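Local structure of sensor protein kinase HptS (Staphylococcus aureus, 6LKI) at residues E8-L13 and T107-S111; T16-Q21 and F86-Q90; F31-T37 and L91-N95; D116-F120 and I166-D170; V124-I130 and G141-R145. The protein is a membrane sensor histidine kinase of a two-component system that autophosphorylates on histidine, probably in response to hexose phosphate outside the cell. All coordinates share one frame; numbering follows the deposited sequence.

Interaction 1 (E8-L13 and T107-S111); sequences ESQSSL and TPRLS
Arg109 reaches from the first turn of helix 108-116 to helix residues Glu8, Ser9 and Ser12. Its CB starts 4.0 Å from Ser9 OG. Arg109 CD is 3.6 Å from Ser9 OG and also touches Glu8 CB. A bend about CG-CD (chi3 -69°) sets the line from NH1 to NH2 along helix 2-31. NE and CZ pass Glu8 CB, which sits over one face of the group, toward its rim. The two ends part at CZ. NH1 forms a salt bridge with Glu8 OE2 at 3.6 Å. This is a long pairing, and the carboxylate and guanidinium planes stand 56° apart, so the groups do not meet as a flat two-bond pair. NH2 goes the other way to Ser12, 3.9 Å from its CB, with Ser12 OG in plane at the edge.

Below the arginine the contact is buried. Leu110 CD2 lies 3.5 Å from Ser9 OG, and the same methyl also meets Ile167 of strand 163-169. Leu13 CD2 faces Thr107 CG2 at 4.3 Å. Thr107 OG1 accepts from Leu110 N at 2.9 Å, nearly straight at 166°. This is a classic N-cap. The short capped helix follows directly on strand 97-106 and lies against the long N-terminal helix, an arrangement consistent with the link between the two domains of a double-Cache-like sensor module.

Interaction 2 (T16-Q21 and F86-Q90); sequences TEKQIQ and FSTHQ
Ile20 and Phe86 make the tight part of this contact. Ile20 CD1 meets the edge of the Phe86 ring, close to its plane, 3.4 Å from CE2. The other branch of Ile20, CG2, points at the strand. It lies 3.7 Å from Ser87 OG and 4.1 Å from His89 CE1. Thr16 CG2 also approaches the Phe86 ring obliquely. These residues, apart from His89, are buried.

The side with Glu17, Gln21 and His89 is partly exposed, and polar bonds and a water dominate there. His89 NE2 donates to Gln21 OE1 at 2.9 Å, close to straight at 163°. The oxygen lies in the imidazole plane, but the donor stands above the carbonyl plane of the amide. Gln21 bends at its second torsion (chi2 -68°), which brings the amide back beside Glu17. There Gln21 NE2 gives a bond of 2.7 Å to Glu17 OE2. The amide is thus held at both ends and its rotation is fixed. The water donates to Glu17 OE2, at 2.6 Å, and to Phe86 O at 3.0 Å, so it joins helix to strand.

Phe86 and Ser87 form a classic beta bulge opposite Ile102, and Ile20 touches Ile102 as well. His160 packs on Phe86 from a loop. Helix 2-31 runs nearly parallel to strand 84-92 here, 14° apart, on the face of the sheet in which 84-92 is an outermost strand, next to 97-106.

Interaction 3 (F31-T37 and L91-N95); sequences FQELDLT and LKFKN
Asp35 OD1 packs against Asn95 CB and is gripped twice by Thr37. Asp35 OD1 accepts from Thr37 N at 3.0 Å and from Thr37 OG1 at 2.6 Å. Both come from the same face of the carboxylate. The first bond makes an Asx turn.

Two bonds join the segments. Lys94 N donates to Leu34 O at 2.9 Å. Leu36 N donates to Asn95 OD1 at 3.2 Å, from well above the amide plane. Asn95 CG lies between its backbone N and carbonyl carbon (chi1 59°), which turns the amide to Leu36. Its ND2 is bound by Tyr98 OH, so both ends of the amide are used.

The Phe93 ring is sandwiched. Leu36 CD1 sits over the centre of one face, 3.8 Å from the ring centroid. Phe31 CB lies over the opposite face at 4.0 Å. The Phe31 ring itself makes an offset stack with Phe93, centroids 4.7 Å apart and planes at 22°. Leu34 O comes to the Phe93 edge. Leu91 CD1 touches Phe31 farther in.

Asp35 OD1 and Asn95 OD1 thus take up the N-H groups of Thr37 and Leu36 where the chain has no regular helix or strand, while Phe31 and Leu36 hold the Phe93 ring between them.

Interaction 4 (D116-F120 and I166-D170); sequences DNRQF and IIYKD
The Tyr168 ring carries Phe120 over one face. Phe120 CB makes a CH-pi contact there, 3.9 Å from the ring centroid. The Phe120 ring is nearly parallel to that of Tyr168, with planes 23° apart, but it has slid aside. The centroids are 6.0 Å apart and the rings barely overlap. A water lies at the edge of the Phe120 ring, in its plane. Tyr168 CG stands between its backbone N and carbonyl carbon (chi1 54°), which swings the ring across toward Phe120. The phenol OH is held farther out by Asp135.

The backbones beneath these rings are paired. Phe120 and Tyr168 are an antiparallel hydrogen-bonded pair. Phe120 N donates to Tyr168 O at 3.0 Å, and Tyr168 N returns a bond of the same length to Phe120 O. This pair opens strand 120-125, the partner of strand 163-169 within the C-terminal antiparallel sheet. The sheet has a 2-1-4-3 strand order consistent with a PAS-like or Cache-type domain. Arg118 lets the chain leave helix 108-116 just before it, with a positive phi of 56°.

On the other side of the strand Gln119 and Ile167 turn to the helices. Ile167 CG2 lies 3.6 Å from Gln119 OE1, which is hydrogen-bonded to His5 of helix 2-31. Gln119 CG rests on Lys169 CD at 3.7 Å. The lysine chain runs on past it and bends at its last torsion, and its NZ donates to Asn117 O at 3.1 Å, tilted from the carbonyl plane. The water donates to Arg118 O at 3.0 Å and accepts from Asp170 N.

Interaction 5 (V124-I130 and G141-R145); sequences VDQYDNI and GEKYR
Ile130 N donates to Glu142 O at 2.8 Å. Gly141 N answers with a bond of 3.1 Å to Ile130 O. Two residues along, Tyr144 N donates to Asp128 O at 3.0 Å. The two chains run in opposite directions here, with Asn129 bridged to Lys143. Gly141 has a positive phi of 100°, a backbone shape that calls for glycine.

One side-chain bond adds to these. Lys143 NZ donates to Asn129 OD1 at 3.0 Å, although the placement of the lysine chain leading to it is doubtful. Asp128 faces another way, and its OD1 forms a salt bridge with Arg164 of strand 163-169.

The apolar part lies inward. Tyr144 CB packs against Val124 CG1 at 3.7 Å. Ile130 CG1 approaches the same Tyr144 CB at 4.2 Å. Leu122 and Ile166 of the sheet also touch the tyrosine.

Residues 125-129 form a type I turn with a G1 bulge, in which Asp128 takes the left-handed conformation. This is the 3:5 beta-hairpin between strands 120-125 and 130-133, edged by the 141-145 loop.

How the interactions relate
Helix 2-31 enters first and supplies one side of interactions 1 and 2. Interaction 1 closes a loop from residues 8-13 to 107-111 around the whole N-terminal sheet domain. Interactions 2 and 3 are nested inside it and cross each other, since 16-21, 31-37, 86-90 and 91-95 alternate along the chain. Both use strand 84-92, and interaction 3 marks its far end, opposite interaction 1 about the chain's centre. Interaction 4 opens after interaction 1 has closed. It ties the chain after helix 108-116 to the last strand, and Leu110 touches Ile167 between the two. Interaction 5 lies inside that loop and meets interaction 4 through Ile166, Val124 and Tyr144.

Interaction 1 (E8-L13 and T107-S111)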
# COMPACT_ATOMS: atom_id res chain seq x y z
N GLU B 8 19.71 29.04 9.13
CA GLU B 8 19.39 29.29 7.72
C GLU B 8 18.63 28.13 7.10
O GLU B 8 17.69 28.33 6.33
CB GLU B 8 20.67 29.58 6.93
CG GLU B 8 21.49 30.74 7.47
CD GLU B 8 22.68 31.08 6.59
OE1 GLU B 8 22.86 32.27 6.24
OE2 GLU B 8 23.43 30.15 6.22
N SER B 9 19.04 26.89 7.42
CA SER B 9 18.35 25.73 6.88
C SER B 9 16.94 25.60 7.46
O SER B 9 15.99 25.30 6.73
CB SER B 9 19.16 24.47 7.14
OG SER B 9 20.22 24.34 6.21
N GLN B 10 16.79 25.84 8.76
CA GLN B 10 15.46 25.85 9.36
C GLN B 10 14.57 26.88 8.68
O GLN B 10 13.43 26.58 8.31
CB GLN B 10 15.54 26.14 10.86
CG GLN B 10 14.20 26.05 11.61
CD GLN B 10 13.35 27.32 11.54
OE1 GLN B 10 13.84 28.38 11.16
NE2 GLN B 10 12.08 27.20 11.90
N SER B 11 15.08 28.09 8.49
CA SER B 11 14.28 29.15 7.87
C SER B 11 13.98 28.83 6.41
O SER B 11 12.88 29.11 5.92
CB SER B 11 15.00 30.49 8.00
OG SER B 11 14.27 31.52 7.37
N SER B 12 14.95 28.24 5.70
CA SER B 12 14.71 27.85 4.31
C SER B 12 13.68 26.73 4.22
O SER B 12 12.78 26.77 3.38
CB SER B 12 16.02 27.44 3.65
OG SER B 12 15.87 27.29 2.25
N LEU B 13 13.81 25.71 5.08
CA LEU B 13 12.81 24.65 5.12
C LEU B 13 11.46 25.18 5.60
O LEU B 13 10.41 24.71 5.15
CB LEU B 13 13.28 23.50 6.01
CG LEU B 13 14.51 22.73 5.52
CD1 LEU B 13 15.02 21.79 6.60
CD2 LEU B 13 14.20 21.97 4.24
N THR B 107 19.32 19.60 0.01
CA THR B 107 19.21 21.03 -0.20
C THR B 107 20.56 21.58 -0.61
O THR B 107 21.60 21.03 -0.23
CB THR B 107 18.71 21.76 1.06
OG1 THR B 107 19.79 21.91 1.99
CG2 THR B 107 17.57 21.01 1.73
N PRO B 108 20.59 22.66 -1.40
CA PRO B 108 21.88 23.26 -1.77
C PRO B 108 22.70 23.70 -0.58
O PRO B 108 23.94 23.69 -0.64
CB PRO B 108 21.47 24.45 -2.65
CG PRO B 108 20.12 24.10 -3.16
CD PRO B 108 19.46 23.32 -2.06
N ARG B 109 22.05 24.09 0.52
CA ARG B 109 22.79 24.49 1.71
C ARG B 109 23.41 23.28 2.41
O ARG B 109 24.62 23.27 2.69
CB ARG B 109 21.87 25.24 2.68
CG ARG B 109 22.50 26.48 3.28
CD ARG B 109 21.55 27.13 4.28
NE ARG B 109 20.39 27.71 3.62
CZ ARG B 109 20.33 28.96 3.19
NH1 ARG B 109 21.37 29.77 3.34
NH2 ARG B 109 19.23 29.41 2.60
N LEU B 110 22.61 22.25 2.68
CA LEU B 110 23.11 21.09 3.41
C LEU B 110 24.18 20.35 2.62
O LEU B 110 25.13 19.82 3.20
CB LEU B 110 21.95 20.14 3.75
CG LEU B 110 20.90 20.68 4.72
CD1 LEU B 110 19.82 19.63 4.96
CD2 LEU B 110 21.54 21.11 6.03
N SER B 111 24.04 20.31 1.29
CA SER B 111 25.05 19.66 0.47
C SER B 111 26.34 20.47 0.43
O SER B 111 27.43 19.89 0.30
CB SER B 111 24.52 19.43 -0.95
OG SER B 111 24.96 20.46 -1.82

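Interaction 2 (T16-Q21 and F86-Q90)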
# COMPACT_ATOMS: atom_id res chain seq x y z
N THR B 16 10.00 26.89 2.47
CA THR B 16 9.60 25.95 1.42
C THR B 16 8.28 25.26 1.77
O THR B 16 7.41 25.10 0.91
CB THR B 16 10.70 24.91 1.19
OG1 THR B 16 11.88 25.56 0.71
CG2 THR B 16 10.25 23.86 0.18
N GLU B 17 8.11 24.86 3.04
CA GLU B 17 6.88 24.20 3.44
C GLU B 17 5.68 25.14 3.33
O GLU B 17 4.58 24.72 2.96
CB GLU B 17 7.01 23.67 4.87
CG GLU B 17 6.08 22.51 5.18
CD GLU B 17 4.73 22.96 5.69
OE1 GLU B 17 4.60 24.14 6.07
OE2 GLU B 17 3.79 22.14 5.71
N LYS B 18 5.89 26.43 3.64
CA LYS B 18 4.83 27.42 3.46
C LYS B 18 4.42 27.52 2.00
O LYS B 18 3.22 27.55 1.68
CB LYS B 18 5.31 28.78 3.99
CG LYS B 18 4.39 29.98 3.72
CD LYS B 18 4.71 30.69 2.40
CE LYS B 18 3.45 31.22 1.75
NZ LYS B 18 3.64 31.57 0.32
N GLN B 19 5.40 27.57 1.09
CA GLN B 19 5.09 27.68 -0.33
C GLN B 19 4.32 26.47 -0.83
O GLN B 19 3.47 26.60 -1.72
CB GLN B 19 6.38 27.87 -1.13
CG GLN B 19 7.19 29.08 -0.70
CD GLN B 19 7.53 30.00 -1.85
OE1 GLN B 19 7.71 29.55 -2.99
NE2 GLN B 19 7.61 31.29 -1.57
N ILE B 20 4.60 25.29 -0.28
CA ILE B 20 3.84 24.10 -0.66
C ILE B 20 2.39 24.24 -0.22
O ILE B 20 1.46 23.99 -1.00
CB ILE B 20 4.49 22.83 -0.06
CG1 ILE B 20 5.87 22.59 -0.70
CG2 ILE B 20 3.58 21.63 -0.26
CD1 ILE B 20 6.63 21.44 -0.07
N GLN B 21 2.18 24.64 1.03
CA GLN B 21 0.82 24.76 1.55
C GLN B 21 0.02 25.82 0.79
O GLN B 21 -1.17 25.62 0.50
CB GLN B 21 0.85 25.08 3.04
CG GLN B 21 1.54 24.02 3.90
CD GLN B 21 0.76 22.72 3.96
OE1 GLN B 21 -0.40 22.65 3.56
NE2 GLN B 21 1.41 21.67 4.46
N PHE B 86 8.06 15.14 3.36
CA PHE B 86 8.06 16.54 3.79
C PHE B 86 6.67 17.18 3.72
O PHE B 86 6.30 17.91 4.64
CB PHE B 86 9.05 17.35 2.94
CG PHE B 86 9.06 18.82 3.26
CD1 PHE B 86 9.75 19.30 4.36
CD2 PHE B 86 8.39 19.72 2.45
CE1 PHE B 86 9.77 20.65 4.65
CE2 PHE B 86 8.41 21.08 2.75
CZ PHE B 86 9.10 21.54 3.85
N SER B 87 5.72 16.68 3.00
CA SER B 87 4.31 17.05 3.05
C SER B 87 3.46 15.95 2.45
O SER B 87 3.90 15.21 1.56
CB SER B 87 4.06 18.38 2.32
OG SER B 87 4.28 18.24 0.93
N THR B 88 2.23 15.85 2.95
CA THR B 88 1.24 14.90 2.45
C THR B 88 -0.09 15.63 2.32
O THR B 88 -0.50 16.34 3.24
CB THR B 88 1.09 13.70 3.39
OG1 THR B 88 2.37 13.10 3.62
CG2 THR B 88 0.15 12.66 2.80
N HIS B 89 -0.75 15.46 1.17
CA HIS B 89 -2.03 16.11 0.93
C HIS B 89 -2.98 15.14 0.25
O HIS B 89 -2.58 14.41 -0.66
CB HIS B 89 -1.87 17.37 0.07
CG HIS B 89 -1.22 18.52 0.79
ND1 HIS B 89 0.14 18.72 0.79
CD2 HIS B 89 -1.75 19.52 1.53
CE1 HIS B 89 0.42 19.80 1.50
NE2 HIS B 89 -0.71 20.30 1.96
N GLN B 90 -4.23 15.13 0.71
CA GLN B 90 -5.30 14.38 0.06
C GLN B 90 -6.08 15.36 -0.81
O GLN B 90 -6.73 16.27 -0.30
CB GLN B 90 -6.21 13.72 1.10
CG GLN B 90 -7.28 12.81 0.51
CD GLN B 90 -7.87 11.85 1.53
OE1 GLN B 90 -7.26 11.57 2.56
NE2 GLN B 90 -9.06 11.35 1.24
O HOH W 1 4.08 19.55 5.74

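Interaction 3 (F31-T37 and L91-N95)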
# COMPACT_ATOMS: atom_id res chain seq x y z
N PHE B 31 -7.72 22.01 -9.26
CA PHE B 31 -7.56 20.55 -9.29
C PHE B 31 -8.91 19.86 -9.46
O PHE B 31 -9.00 18.84 -10.15
CB PHE B 31 -6.86 20.07 -8.02
CG PHE B 31 -5.39 20.36 -8.00
CD1 PHE B 31 -4.71 20.66 -9.16
CD2 PHE B 31 -4.69 20.34 -6.80
CE1 PHE B 31 -3.35 20.93 -9.14
CE2 PHE B 31 -3.33 20.60 -6.77
CZ PHE B 31 -2.66 20.90 -7.94
N GLN B 32 -9.96 20.40 -8.85
CA GLN B 32 -11.29 19.81 -8.99
C GLN B 32 -11.81 19.89 -10.42
O GLN B 32 -12.79 19.21 -10.74
CB GLN B 32 -12.27 20.50 -8.04
CG GLN B 32 -11.90 20.37 -6.57
CD GLN B 32 -12.91 21.02 -5.65
OE1 GLN B 32 -14.10 20.68 -5.68
NE2 GLN B 32 -12.45 21.95 -4.82
N GLU B 33 -11.19 20.70 -11.28
CA GLU B 33 -11.55 20.79 -12.68
C GLU B 33 -10.70 19.91 -13.58
O GLU B 33 -10.97 19.83 -14.78
CB GLU B 33 -11.44 22.25 -13.16
CG GLU B 33 -12.47 23.19 -12.55
CD GLU B 33 -13.88 22.85 -12.98
OE1 GLU B 33 -14.77 22.74 -12.10
OE2 GLU B 33 -14.11 22.70 -14.20
N LEU B 34 -9.69 19.24 -13.03
CA LEU B 34 -8.73 18.49 -13.82
C LEU B 34 -9.03 16.99 -13.72
O LEU B 34 -9.03 16.43 -12.62
CB LEU B 34 -7.30 18.78 -13.36
CG LEU B 34 -6.83 20.22 -13.61
CD1 LEU B 34 -5.46 20.46 -12.99
CD2 LEU B 34 -6.81 20.53 -15.10
N ASP B 35 -9.27 16.37 -14.87
CA ASP B 35 -9.53 14.93 -14.97
C ASP B 35 -8.21 14.25 -15.33
O ASP B 35 -7.74 14.36 -16.47
CB ASP B 35 -10.61 14.66 -16.01
CG ASP B 35 -10.96 13.18 -16.13
OD1 ASP B 35 -10.28 12.33 -15.52
OD2 ASP B 35 -11.94 12.87 -16.84
N LEU B 36 -7.63 13.54 -14.37
CA LEU B 36 -6.32 12.93 -14.57
C LEU B 36 -6.36 11.66 -15.41
O LEU B 36 -5.32 11.01 -15.58
CB LEU B 36 -5.66 12.64 -13.21
CG LEU B 36 -5.35 13.89 -12.38
CD1 LEU B 36 -4.40 13.57 -11.24
CD2 LEU B 36 -4.80 15.01 -13.26
N THR B 37 -7.53 11.28 -15.94
CA THR B 37 -7.59 10.31 -17.02
C THR B 37 -7.51 10.96 -18.39
O THR B 37 -7.42 10.26 -19.40
CB THR B 37 -8.87 9.47 -16.92
OG1 THR B 37 -10.01 10.32 -17.10
CG2 THR B 37 -8.96 8.78 -15.57
N LEU B 91 -5.99 15.17 -2.13
CA LEU B 91 -6.49 16.15 -3.09
C LEU B 91 -7.65 15.56 -3.89
O LEU B 91 -7.58 14.42 -4.35
CB LEU B 91 -5.38 16.60 -4.04
CG LEU B 91 -4.11 17.14 -3.39
CD1 LEU B 91 -3.04 17.40 -4.44
CD2 LEU B 91 -4.40 18.39 -2.59
N LYS B 92 -8.70 16.36 -4.06
CA LYS B 92 -9.85 15.97 -4.87
C LYS B 92 -9.67 16.51 -6.28
O LYS B 92 -9.68 17.73 -6.49
CB LYS B 92 -11.15 16.47 -4.25
CG LYS B 92 -12.37 16.22 -5.12
CD LYS B 92 -13.61 16.90 -4.57
CE LYS B 92 -14.82 16.64 -5.46
NZ LYS B 92 -14.60 17.09 -6.86
N PHE B 93 -9.50 15.62 -7.24
CA PHE B 93 -9.50 15.98 -8.65
C PHE B 93 -10.89 15.72 -9.23
O PHE B 93 -11.81 15.28 -8.54
CB PHE B 93 -8.41 15.21 -9.41
CG PHE B 93 -7.04 15.82 -9.26
CD1 PHE B 93 -6.29 15.61 -8.12
CD2 PHE B 93 -6.50 16.59 -10.28
CE1 PHE B 93 -5.03 16.17 -7.98
CE2 PHE B 93 -5.24 17.15 -10.15
CZ PHE B 93 -4.51 16.94 -9.00
N LYS B 94 -11.03 16.00 -10.53
CA LYS B 94 -12.34 15.88 -11.17
C LYS B 94 -12.82 14.43 -11.22
O LYS B 94 -14.02 14.18 -11.12
CB LYS B 94 -12.29 16.47 -12.58
CG LYS B 94 -13.63 16.61 -13.26
CD LYS B 94 -13.46 17.15 -14.67
CE LYS B 94 -14.80 17.33 -15.37
NZ LYS B 94 -15.64 18.35 -14.70
N ASN B 95 -11.90 13.48 -11.35
CA ASN B 95 -12.26 12.08 -11.56
C ASN B 95 -12.15 11.23 -10.30
O ASN B 95 -12.91 10.27 -10.16
CB ASN B 95 -11.38 11.46 -12.65
CG ASN B 95 -9.91 11.53 -12.31
OD1 ASN B 95 -9.40 12.59 -11.93
ND2 ASN B 95 -9.21 10.41 -12.45

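Interaction 4 (D116-F120 and I166-D170)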
# COMPACT_ATOMS: atom_id res chain seq x y z
N ASP B 116 31.98 21.58 1.93
CA ASP B 116 32.97 22.58 2.29
C ASP B 116 33.38 22.49 3.75
O ASP B 116 34.57 22.55 4.07
CB ASP B 116 32.44 23.98 1.98
CG ASP B 116 32.34 24.25 0.49
OD1 ASP B 116 32.92 23.47 -0.30
OD2 ASP B 116 31.69 25.25 0.10
N ASN B 117 32.42 22.35 4.66
CA ASN B 117 32.68 22.43 6.09
C ASN B 117 32.60 21.09 6.80
O ASN B 117 32.81 21.04 8.02
CB ASN B 117 31.70 23.42 6.75
CG ASN B 117 31.83 24.82 6.19
OD1 ASN B 117 30.84 25.55 6.09
ND2 ASN B 117 33.04 25.21 5.82
N ARG B 118 32.30 20.01 6.08
CA ARG B 118 32.15 18.67 6.68
C ARG B 118 31.10 18.67 7.79
O ARG B 118 31.17 17.88 8.73
CB ARG B 118 33.49 18.14 7.20
CG ARG B 118 34.49 17.81 6.10
CD ARG B 118 34.07 16.57 5.33
NE ARG B 118 34.94 16.31 4.18
CZ ARG B 118 34.50 16.07 2.95
NH1 ARG B 118 33.20 16.05 2.70
NH2 ARG B 118 35.37 15.85 1.97
N GLN B 119 30.13 19.57 7.68
CA GLN B 119 29.00 19.62 8.60
C GLN B 119 27.85 18.80 8.02
O GLN B 119 27.41 19.07 6.90
CB GLN B 119 28.56 21.06 8.86
CG GLN B 119 29.64 21.96 9.45
CD GLN B 119 29.12 23.35 9.74
OE1 GLN B 119 27.92 23.55 9.92
NE2 GLN B 119 30.03 24.32 9.79
N PHE B 120 27.38 17.81 8.77
CA PHE B 120 26.34 16.91 8.31
C PHE B 120 25.01 17.26 8.96
O PHE B 120 24.95 17.99 9.95
CB PHE B 120 26.73 15.45 8.60
CG PHE B 120 28.00 15.02 7.91
CD1 PHE B 120 29.23 15.28 8.47
CD2 PHE B 120 27.94 14.36 6.69
CE1 PHE B 120 30.40 14.89 7.83
CE2 PHE B 120 29.10 13.97 6.05
CZ PHE B 120 30.33 14.23 6.62
N ILE B 166 19.28 18.71 13.05
CA ILE B 166 20.53 18.66 13.80
C ILE B 166 21.69 18.69 12.81
O ILE B 166 21.80 17.81 11.95
CB ILE B 166 20.62 17.42 14.70
CG1 ILE B 166 19.29 17.20 15.44
CG2 ILE B 166 21.77 17.56 15.68
CD1 ILE B 166 19.07 15.76 15.84
N ILE B 167 22.56 19.69 12.96
CA ILE B 167 23.77 19.82 12.16
C ILE B 167 24.97 19.65 13.08
O ILE B 167 25.08 20.35 14.10
CB ILE B 167 23.82 21.16 11.41
CG1 ILE B 167 22.69 21.25 10.40
CG2 ILE B 167 25.17 21.33 10.73
CD1 ILE B 167 22.69 22.52 9.59
N TYR B 168 25.86 18.72 12.74
CA TYR B 168 26.98 18.36 13.60
C TYR B 168 28.27 18.35 12.80
O TYR B 168 28.27 18.48 11.57
CB TYR B 168 26.74 16.99 14.26
CG TYR B 168 26.42 15.88 13.29
CD1 TYR B 168 25.12 15.64 12.88
CD2 TYR B 168 27.43 15.06 12.78
CE1 TYR B 168 24.82 14.62 11.99
CE2 TYR B 168 27.14 14.04 11.90
CZ TYR B 168 25.83 13.82 11.51
OH TYR B 168 25.54 12.81 10.62
N LYS B 169 29.38 18.18 13.51
CA LYS B 169 30.71 18.24 12.91
C LYS B 169 31.72 17.60 13.86
O LYS B 169 31.67 17.83 15.07
CB LYS B 169 31.10 19.69 12.61
CG LYS B 169 32.55 19.87 12.19
CD LYS B 169 32.74 21.14 11.39
CE LYS B 169 34.21 21.43 11.15
NZ LYS B 169 34.85 20.37 10.31
N ASP B 170 32.63 16.81 13.29
CA ASP B 170 33.68 16.17 14.08
C ASP B 170 34.87 17.11 14.26
O ASP B 170 34.74 18.19 14.83
CB ASP B 170 34.14 14.87 13.41
CG ASP B 170 35.07 14.06 14.29
OD1 ASP B 170 35.06 14.28 15.52
OD2 ASP B 170 35.79 13.19 13.76
O HOH W 2 32.29 15.75 10.54

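Interaction 5 (V124-I130 and G141-R145)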
# COMPACT_ATOMS: atom_id res chain seq x y z
N VAL B 124 15.20 14.36 13.01
CA VAL B 124 14.61 13.36 13.90
C VAL B 124 13.28 13.88 14.42
O VAL B 124 13.06 15.09 14.55
CB VAL B 124 15.54 13.01 15.09
CG1 VAL B 124 16.84 12.40 14.58
CG2 VAL B 124 15.82 14.25 15.93
N ASP B 125 12.38 12.94 14.71
CA ASP B 125 11.09 13.28 15.30
C ASP B 125 11.22 13.37 16.82
O ASP B 125 12.28 13.11 17.40
CB ASP B 125 10.03 12.26 14.88
CG ASP B 125 10.41 10.83 15.22
OD1 ASP B 125 11.51 10.62 15.77
OD2 ASP B 125 9.61 9.92 14.93
N GLN B 126 10.12 13.73 17.49
CA GLN B 126 10.12 13.76 18.95
C GLN B 126 10.28 12.37 19.55
O GLN B 126 10.65 12.26 20.73
CB GLN B 126 8.84 14.42 19.47
CG GLN B 126 7.66 13.48 19.58
CD GLN B 126 6.87 13.40 18.29
OE1 GLN B 126 7.40 13.05 17.24
NE2 GLN B 126 5.59 13.74 18.37
N TYR B 127 10.00 11.32 18.79
CA TYR B 127 10.30 9.96 19.22
C TYR B 127 11.74 9.57 18.93
O TYR B 127 12.11 8.43 19.21
CB TYR B 127 9.34 8.96 18.57
CG TYR B 127 7.89 9.38 18.65
CD1 TYR B 127 7.33 9.80 19.85
CD2 TYR B 127 7.08 9.35 17.52
CE1 TYR B 127 6.01 10.18 19.92
CE2 TYR B 127 5.76 9.72 17.59
CZ TYR B 127 5.22 10.14 18.79
OH TYR B 127 3.91 10.51 18.86
N ASP B 128 12.54 10.48 18.37
CA ASP B 128 13.96 10.28 18.13
C ASP B 128 14.25 9.31 16.98
O ASP B 128 15.35 8.75 16.90
CB ASP B 128 14.69 9.80 19.39
CG ASP B 128 15.29 10.94 20.20
OD1 ASP B 128 14.80 12.08 20.10
OD2 ASP B 128 16.27 10.68 20.94
N ASN B 129 13.29 9.11 16.07
CA ASN B 129 13.55 8.35 14.85
C ASN B 129 14.27 9.21 13.83
O ASN B 129 13.94 10.39 13.65
CB ASN B 129 12.25 7.84 14.24
CG ASN B 129 11.52 6.84 15.12
OD1 ASN B 129 12.14 6.04 15.82
ND2 ASN B 129 10.20 6.88 15.09
N ILE B 130 15.25 8.63 13.14
CA ILE B 130 15.97 9.34 12.09
C ILE B 130 15.09 9.42 10.85
O ILE B 130 14.69 8.40 10.29
CB ILE B 130 17.32 8.67 11.78
CG1 ILE B 130 18.26 8.79 12.97
CG2 ILE B 130 17.94 9.30 10.54
CD1 ILE B 130 19.64 8.22 12.72
N GLY B 141 15.61 5.47 9.76
CA GLY B 141 14.74 4.58 10.50
C GLY B 141 15.18 4.30 11.92
O GLY B 141 14.35 4.20 12.82
N GLU B 142 16.49 4.18 12.13
CA GLU B 142 17.00 3.89 13.46
C GLU B 142 16.90 5.14 14.34
O GLU B 142 16.56 6.23 13.90
CB GLU B 142 18.44 3.40 13.37
CG GLU B 142 18.76 2.70 12.06
CD GLU B 142 19.90 1.71 12.16
OE1 GLU B 142 20.90 2.02 12.85
OE2 GLU B 142 19.81 0.63 11.54
N LYS B 143 17.21 4.94 15.62
CA LYS B 143 17.13 5.99 16.63
C LYS B 143 18.40 6.82 16.66
O LYS B 143 19.49 6.33 16.36
CB LYS B 143 16.89 5.36 18.01
CG LYS B 143 15.49 4.79 18.19
CD LYS B 143 14.68 5.60 19.20
CE LYS B 143 13.26 5.82 18.77
NZ LYS B 143 12.57 4.59 18.42
N TYR B 144 18.26 8.07 17.08
CA TYR B 144 19.40 8.96 17.23
C TYR B 144 19.91 8.93 18.67
O TYR B 144 19.13 8.94 19.62
CB TYR B 144 19.02 10.39 16.83
CG TYR B 144 20.12 11.40 17.10
CD1 TYR B 144 21.38 11.24 16.53
CD2 TYR B 144 19.89 12.50 17.90
CE1 TYR B 144 22.38 12.16 16.77
CE2 TYR B 144 20.89 13.43 18.15
CZ TYR B 144 22.13 13.25 17.58
OH TYR B 144 23.13 14.17 17.81
N ARG B 145 21.23 8.90 18.81
CA ARG B 145 21.89 8.88 20.11
C ARG B 145 23.13 9.76 20.02
O ARG B 145 24.15 9.35 19.45
CB ARG B 145 22.25 7.46 20.54
CG ARG B 145 21.05 6.58 20.85
CD ARG B 145 21.24 5.16 20.33
NE ARG B 145 20.11 4.30 20.66
CZ ARG B 145 19.76 3.23 19.95
NH1 ARG B 145 20.45 2.89 18.87
NH2 ARG B 145 18.72 2.50 20.33